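Local coordinates for Lin1944 protein (Listeria innocua, PDB 3D7L) that is of unknown function but belongs to the short-chain dehydrogenase/reductase family and is probably an oxidoreductase, at residues D[18-21]-D[22-26]; D[76-79]-D[80-83]. All blocks are in the same frame, centred on the assembly; numbering follows the deposited sequence.

How the interactions relate
The two contacts are local turns of two different helices in one Rossmann-type chain, and they do not touch: their centres lie 36 Å apart, their nearest atoms about 24 Å, on opposite sides of the chain's centre. Interaction 1 sits at the C-terminal end of helix 14-23, which links strands 5-9 and 28-33. Interaction 2, later in the chain, sits at the N-terminal start of helix 79-100, after strand 59-64, where the second subunit packs against it. One therefore records a helix running out, with lysines and glutamates along its outer side, and the other a helix being started by a threonine cap. Both belong to the same short-chain dehydrogenase/reductase fold.

Interaction 1. Residues D[18-21]-D[22-26]; sequences AVKE and RLEKK
Lys20 and Glu24, one helical turn apart, form a salt bridge with NZ 2.6 Å from OE1. The lysine runs out extended until its last torsion, where a bend (chi4 -69°) turns NZ toward the glutamate. The ammonium meets OE1 from above the carboxylate plane, 69° out of it, while lower down Lys20 CG packs on Glu24 CG at 4.0 Å. On the inner side Val19 and Leu23 lie side by side and point the same way. Val19 CG1 touches Leu23 CD1 at 3.5 Å, and both side chains reach strand 5-9, at Leu8 and Ile6. The backbone bond from Leu23 N to Val19 O (3.0 Å) between the same two residues is nearly straight. Lys25, bent at three successive torsions, folds back so that NZ approaches Glu21 O at 3.4 Å, a weak bond. Arg22 directs its guanidinium to helix 179-191, where NE forms a salt bridge with Glu187. Val19 and Leu23 packed on the sheet, with Glu21, Glu24 and Lys25 exposed on the other side, mark an amphipathic helix near its C-terminal end, here the one in the first beta-alpha-beta unit of a Rossmann fold.

Interaction 2. Residues D[76-79]-D[80-83]; sequences ELTP and EKNA
Thr78 OG1 is gripped by two partners: the backbone N of Lys81, 3.2 Å away in a nearly straight bond (N-H...O 166°), and a water at 2.6 Å. This is the N-cap of helix 79-100, in which the threonine hydroxyl accepts from a backbone amide of the helix's first turn. With chi1 at 65°, OG1 sits between the backbone N and the carbonyl carbon of its own residue, which sets it almost in line with the Lys81 N-H. The same water also donates a weak bond to Glu80 OE1, whose side chain bends at chi2 and brings OE1 back over Thr78 CB and Pro79 CD.

Pro79, the first residue of the helix, follows the cap directly. Behind it the regular pattern begins, with Asn82 N bonded to Thr78 O and Ala83 N to Pro79 O. The Lys81 side chain runs back past Thr78 OG1, extended beyond CG, and puts NZ 2.9 Å from Glu76 O, in the carbonyl plane, and so ties the preceding loop to the helix.

On the buried side of the turn lies Leu77, whose CD1 meets Asn82 CB at 3.9 Å as the two side chains pass at a slant. Leu77 and Asn82 both reach helix 126-142, at Ser127 and Met130 respectively, and both pack on Leu98 of the second subunit. Pro79 and Glu80 also touch that subunit, at its Asn95 and Ile46, so the capped end of the helix is part of the interface. Asn82 ND2 lies against both methyls of Leu77, 3.9 Å from CD1 and 4.0 Å from CD2.

Interaction 1. Residues D[18-21]-D[22-26]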
ATOM      1  N   ALA D  18       6.140   4.977 -24.305  1.00 31.10           N
ATOM      2  CA  ALA D  18       5.025   4.323 -25.008  1.00 30.76           C
ATOM      3  C   ALA D  18       3.701   5.037 -24.731  1.00 30.37           C
ATOM      4  O   ALA D  18       2.855   5.131 -25.618  1.00 30.34           O
ATOM      5  CB  ALA D  18       4.917   2.864 -24.628  1.00 30.85           C
ATOM      6  N   VAL D  19       3.532   5.539 -23.509  1.00 29.64           N
ATOM      7  CA  VAL D  19       2.316   6.274 -23.137  1.00 29.60           C
ATOM      8  C   VAL D  19       2.245   7.577 -23.918  1.00 29.83           C
ATOM      9  O   VAL D  19       1.241   7.850 -24.572  1.00 30.20           O
ATOM     10  CB  VAL D  19       2.172   6.489 -21.590  1.00 29.71           C
ATOM     11  CG1 VAL D  19       0.969   7.383 -21.251  1.00 28.48           C
ATOM     12  CG2 VAL D  19       2.012   5.124 -20.873  1.00 28.87           C
ATOM     13  N   LYS D  20       3.332   8.338 -23.891  1.00 30.08           N
ATOM     14  CA  LYS D  20       3.454   9.575 -24.653  1.00 30.15           C
ATOM     15  C   LYS D  20       3.047   9.375 -26.126  1.00 30.94           C
ATOM     16  O   LYS D  20       2.296  10.172 -26.683  1.00 29.83           O
ATOM     17  CB  LYS D  20       4.886  10.110 -24.557  1.00 29.89           C
ATOM     18  CG  LYS D  20       5.095  11.560 -25.083  1.00 29.80           C
ATOM     19  CD  LYS D  20       6.581  11.900 -25.052  1.00 30.88           C
ATOM     20  CE  LYS D  20       6.889  13.259 -25.688  1.00 34.61           C
ATOM     21  NZ  LYS D  20       6.672  13.239 -27.167  1.00 36.02           N
ATOM     22  N   GLU D  21       3.539   8.301 -26.737  1.00 31.79           N
ATOM     23  CA  GLU D  21       3.274   8.033 -28.142  1.00 33.30           C
ATOM     24  C   GLU D  21       1.799   7.897 -28.494  1.00 33.50           C
ATOM     25  O   GLU D  21       1.360   8.390 -29.543  1.00 34.18           O
ATOM     26  CB  GLU D  21       4.046   6.812 -28.607  1.00 33.16           C
ATOM     27  CG  GLU D  21       4.295   6.811 -30.099  1.00 38.00           C
ATOM     28  CD  GLU D  21       5.432   5.882 -30.527  1.00 43.31           C
ATOM     29  OE1 GLU D  21       5.760   5.878 -31.741  1.00 45.59           O
ATOM     30  OE2 GLU D  21       5.998   5.168 -29.662  1.00 45.17           O
ATOM     31  N   ARG D  22       1.043   7.209 -27.644  1.00 33.54           N
ATOM     32  CA  ARG D  22      -0.408   7.108 -27.823  1.00 34.03           C
ATOM     33  C   ARG D  22      -1.101   8.447 -27.576  1.00 33.25           C
ATOM     34  O   ARG D  22      -1.786   8.944 -28.460  1.00 33.24           O
ATOM     35  CB  ARG D  22      -1.025   6.024 -26.922  1.00 34.00           C
ATOM     36  CG  ARG D  22      -0.774   4.610 -27.394  1.00 36.94           C
ATOM     37  CD  ARG D  22      -1.883   3.643 -26.957  1.00 37.61           C
ATOM     38  NE  ARG D  22      -3.070   3.799 -27.791  1.00 38.72           N
ATOM     39  CZ  ARG D  22      -3.258   3.228 -28.980  1.00 40.38           C
ATOM     40  NH1 ARG D  22      -2.332   2.434 -29.515  1.00 40.37           N
ATOM     41  NH2 ARG D  22      -4.384   3.460 -29.644  1.00 40.21           N
ATOM     42  N   LEU D  23      -0.911   9.014 -26.380  1.00 32.87           N
ATOM     43  CA  LEU D  23      -1.627  10.229 -25.945  1.00 32.53           C
ATOM     44  C   LEU D  23      -1.333  11.487 -26.782  1.00 33.09           C
ATOM     45  O   LEU D  23      -2.199  12.359 -26.932  1.00 33.04           O
ATOM     46  CB  LEU D  23      -1.378  10.497 -24.452  1.00 32.36           C
ATOM     47  CG  LEU D  23      -1.621   9.348 -23.449  1.00 30.11           C
ATOM     48  CD1 LEU D  23      -1.430   9.821 -22.006  1.00 31.70           C
ATOM     49  CD2 LEU D  23      -2.989   8.709 -23.608  1.00 29.82           C
ATOM     50  N   GLU D  24      -0.122  11.561 -27.329  1.00 32.97           N
ATOM     51  CA  GLU D  24       0.286  12.614 -28.257  1.00 34.11           C
ATOM     52  C   GLU D  24      -0.661  12.819 -29.442  1.00 33.81           C
ATOM     53  O   GLU D  24      -0.840  13.946 -29.893  1.00 33.12           O
ATOM     54  CB  GLU D  24       1.618  12.247 -28.895  1.00 34.21           C
ATOM     55  CG  GLU D  24       2.803  12.704 -28.174  1.00 36.94           C
ATOM     56  CD  GLU D  24       4.042  12.510 -29.001  1.00 39.67           C
ATOM     57  OE1 GLU D  24       4.823  13.473 -29.039  1.00 42.74           O
ATOM     58  OE2 GLU D  24       4.225  11.431 -29.627  1.00 39.42           O
ATOM     59  N   LYS D  25      -1.186  11.717 -29.975  1.00 33.70           N
ATOM     60  CA  LYS D  25      -2.024  11.733 -31.174  1.00 34.40           C
ATOM     61  C   LYS D  25      -3.343  12.462 -30.924  1.00 34.36           C
ATOM     62  O   LYS D  25      -3.987  12.936 -31.865  1.00 33.32           O
ATOM     63  CB  LYS D  25      -2.373  10.306 -31.603  1.00 34.96           C
ATOM     64  CG  LYS D  25      -1.254   9.295 -31.599  1.00 36.96           C
ATOM     65  CD  LYS D  25      -0.511   9.283 -32.903  1.00 39.52           C
ATOM     66  CE  LYS D  25      -0.310   7.850 -33.367  1.00 40.53           C
ATOM     67  NZ  LYS D  25       0.793   7.218 -32.635  1.00 42.13           N
ATOM     68  N   LYS D  26      -3.742  12.517 -29.651  1.00 34.25           N
ATOM     69  CA  LYS D  26      -5.076  12.977 -29.252  1.00 34.87           C
ATOM     70  C   LYS D  26      -5.094  14.221 -28.348  1.00 34.05           C
ATOM     71  O   LYS D  26      -6.172  14.740 -28.061  1.00 33.81           O
ATOM     72  CB  LYS D  26      -5.818  11.859 -28.501  1.00 35.72           C
ATOM     73  CG  LYS D  26      -5.676  10.456 -29.064  1.00 38.57           C
ATOM     74  CD  LYS D  26      -6.821   9.567 -28.609  1.00 42.86           C
ATOM     75  CE  LYS D  26      -7.306   8.718 -29.770  1.00 45.55           C
ATOM     76  NZ  LYS D  26      -8.384   7.835 -29.320  1.00 47.74           N
TER

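Interaction 2. Residues D[76-79]-D[80-83]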
ATOM      1  N   GLU D  76      17.223  -8.936   3.204  1.00 30.55           N
ATOM      2  CA  GLU D  76      18.148  -7.798   3.048  1.00 31.44           C
ATOM      3  C   GLU D  76      17.394  -6.479   3.037  1.00 30.62           C
ATOM      4  O   GLU D  76      17.995  -5.415   2.908  1.00 30.46           O
ATOM      5  CB  GLU D  76      18.902  -7.907   1.714  1.00 32.10           C
ATOM      6  CG  GLU D  76      20.233  -8.633   1.751  1.00 36.74           C
ATOM      7  CD  GLU D  76      20.198  -9.902   2.565  1.00 42.50           C
ATOM      8  OE1 GLU D  76      20.811  -9.898   3.653  1.00 46.31           O
ATOM      9  OE2 GLU D  76      19.552 -10.893   2.137  1.00 46.17           O
ATOM     10  N   LEU D  77      16.070  -6.561   3.115  1.00 29.93           N
ATOM     11  CA  LEU D  77      15.217  -5.387   3.012  1.00 29.24           C
ATOM     12  C   LEU D  77      15.092  -4.738   4.398  1.00 28.89           C
ATOM     13  O   LEU D  77      14.377  -5.228   5.258  1.00 30.28           O
ATOM     14  CB  LEU D  77      13.844  -5.773   2.459  1.00 28.94           C
ATOM     15  CG  LEU D  77      12.780  -4.687   2.250  1.00 28.70           C
ATOM     16  CD1 LEU D  77      13.305  -3.496   1.435  1.00 28.70           C
ATOM     17  CD2 LEU D  77      11.528  -5.304   1.632  1.00 28.25           C
ATOM     18  N   THR D  78      15.816  -3.658   4.623  1.00 27.59           N
ATOM     19  CA  THR D  78      15.754  -2.980   5.910  1.00 26.86           C
ATOM     20  C   THR D  78      14.686  -1.889   5.890  1.00 26.27           C
ATOM     21  O   THR D  78      14.245  -1.482   4.820  1.00 25.24           O
ATOM     22  CB  THR D  78      17.110  -2.340   6.273  1.00 26.27           C
ATOM     23  OG1 THR D  78      17.416  -1.304   5.331  1.00 25.49           O
ATOM     24  CG2 THR D  78      18.210  -3.384   6.273  1.00 26.84           C
ATOM     25  N   PRO D  79      14.310  -1.365   7.075  1.00 26.55           N
ATOM     26  CA  PRO D  79      13.465  -0.167   7.080  1.00 26.62           C
ATOM     27  C   PRO D  79      14.004   0.978   6.188  1.00 27.12           C
ATOM     28  O   PRO D  79      13.220   1.594   5.451  1.00 27.07           O
ATOM     29  CB  PRO D  79      13.470   0.250   8.553  1.00 26.98           C
ATOM     30  CG  PRO D  79      13.657  -1.064   9.287  1.00 26.40           C
ATOM     31  CD  PRO D  79      14.636  -1.813   8.441  1.00 26.09           C
ATOM     32  N   GLU D  80      15.317   1.228   6.229  1.00 26.91           N
ATOM     33  CA  GLU D  80      15.934   2.295   5.439  1.00 28.08           C
ATOM     34  C   GLU D  80      15.734   2.069   3.954  1.00 27.66           C
ATOM     35  O   GLU D  80      15.352   2.985   3.239  1.00 28.06           O
ATOM     36  CB  GLU D  80      17.437   2.427   5.741  1.00 28.09           C
ATOM     37  CG  GLU D  80      17.766   2.996   7.117  1.00 31.86           C
ATOM     38  CD  GLU D  80      17.732   1.948   8.246  1.00 36.51           C
ATOM     39  OE1 GLU D  80      17.279   0.799   8.008  1.00 37.96           O
ATOM     40  OE2 GLU D  80      18.168   2.282   9.372  1.00 37.24           O
ATOM     41  N   LYS D  81      15.961   0.836   3.502  1.00 27.65           N
ATOM     42  CA  LYS D  81      15.780   0.473   2.089  1.00 27.72           C
ATOM     43  C   LYS D  81      14.334   0.603   1.660  1.00 27.81           C
ATOM     44  O   LYS D  81      14.028   1.080   0.571  1.00 28.03           O
ATOM     45  CB  LYS D  81      16.297  -0.943   1.806  1.00 27.49           C
ATOM     46  CG  LYS D  81      17.796  -0.996   1.691  1.00 26.99           C
ATOM     47  CD  LYS D  81      18.311  -2.403   1.536  1.00 26.89           C
ATOM     48  CE  LYS D  81      19.763  -2.415   1.973  1.00 29.85           C
ATOM     49  NZ  LYS D  81      20.295  -3.780   2.134  1.00 31.60           N
ATOM     50  N   ASN D  82      13.441   0.208   2.552  1.00 27.62           N
ATOM     51  CA  ASN D  82      12.015   0.213   2.270  1.00 27.09           C
ATOM     52  C   ASN D  82      11.440   1.646   2.234  1.00 26.67           C
ATOM     53  O   ASN D  82      10.450   1.918   1.537  1.00 27.06           O
ATOM     54  CB  ASN D  82      11.308  -0.668   3.304  1.00 26.31           C
ATOM     55  CG  ASN D  82       9.924  -1.095   2.871  1.00 27.74           C
ATOM     56  OD1 ASN D  82       8.963  -0.915   3.617  1.00 31.02           O
ATOM     57  ND2 ASN D  82       9.812  -1.688   1.691  1.00 24.92           N
ATOM     58  N   ALA D  83      12.070   2.541   2.987  1.00 26.78           N
ATOM     59  CA  ALA D  83      11.741   3.966   3.042  1.00 26.44           C
ATOM     60  C   ALA D  83      11.896   4.664   1.709  1.00 26.39           C
ATOM     61  O   ALA D  83      11.220   5.669   1.436  1.00 26.83           O
ATOM     62  CB  ALA D  83      12.626   4.667   4.097  1.00 26.72           C
TER
HETATM   63  O   HOH W   1      19.658  -0.108   5.723  1.00 42.29           O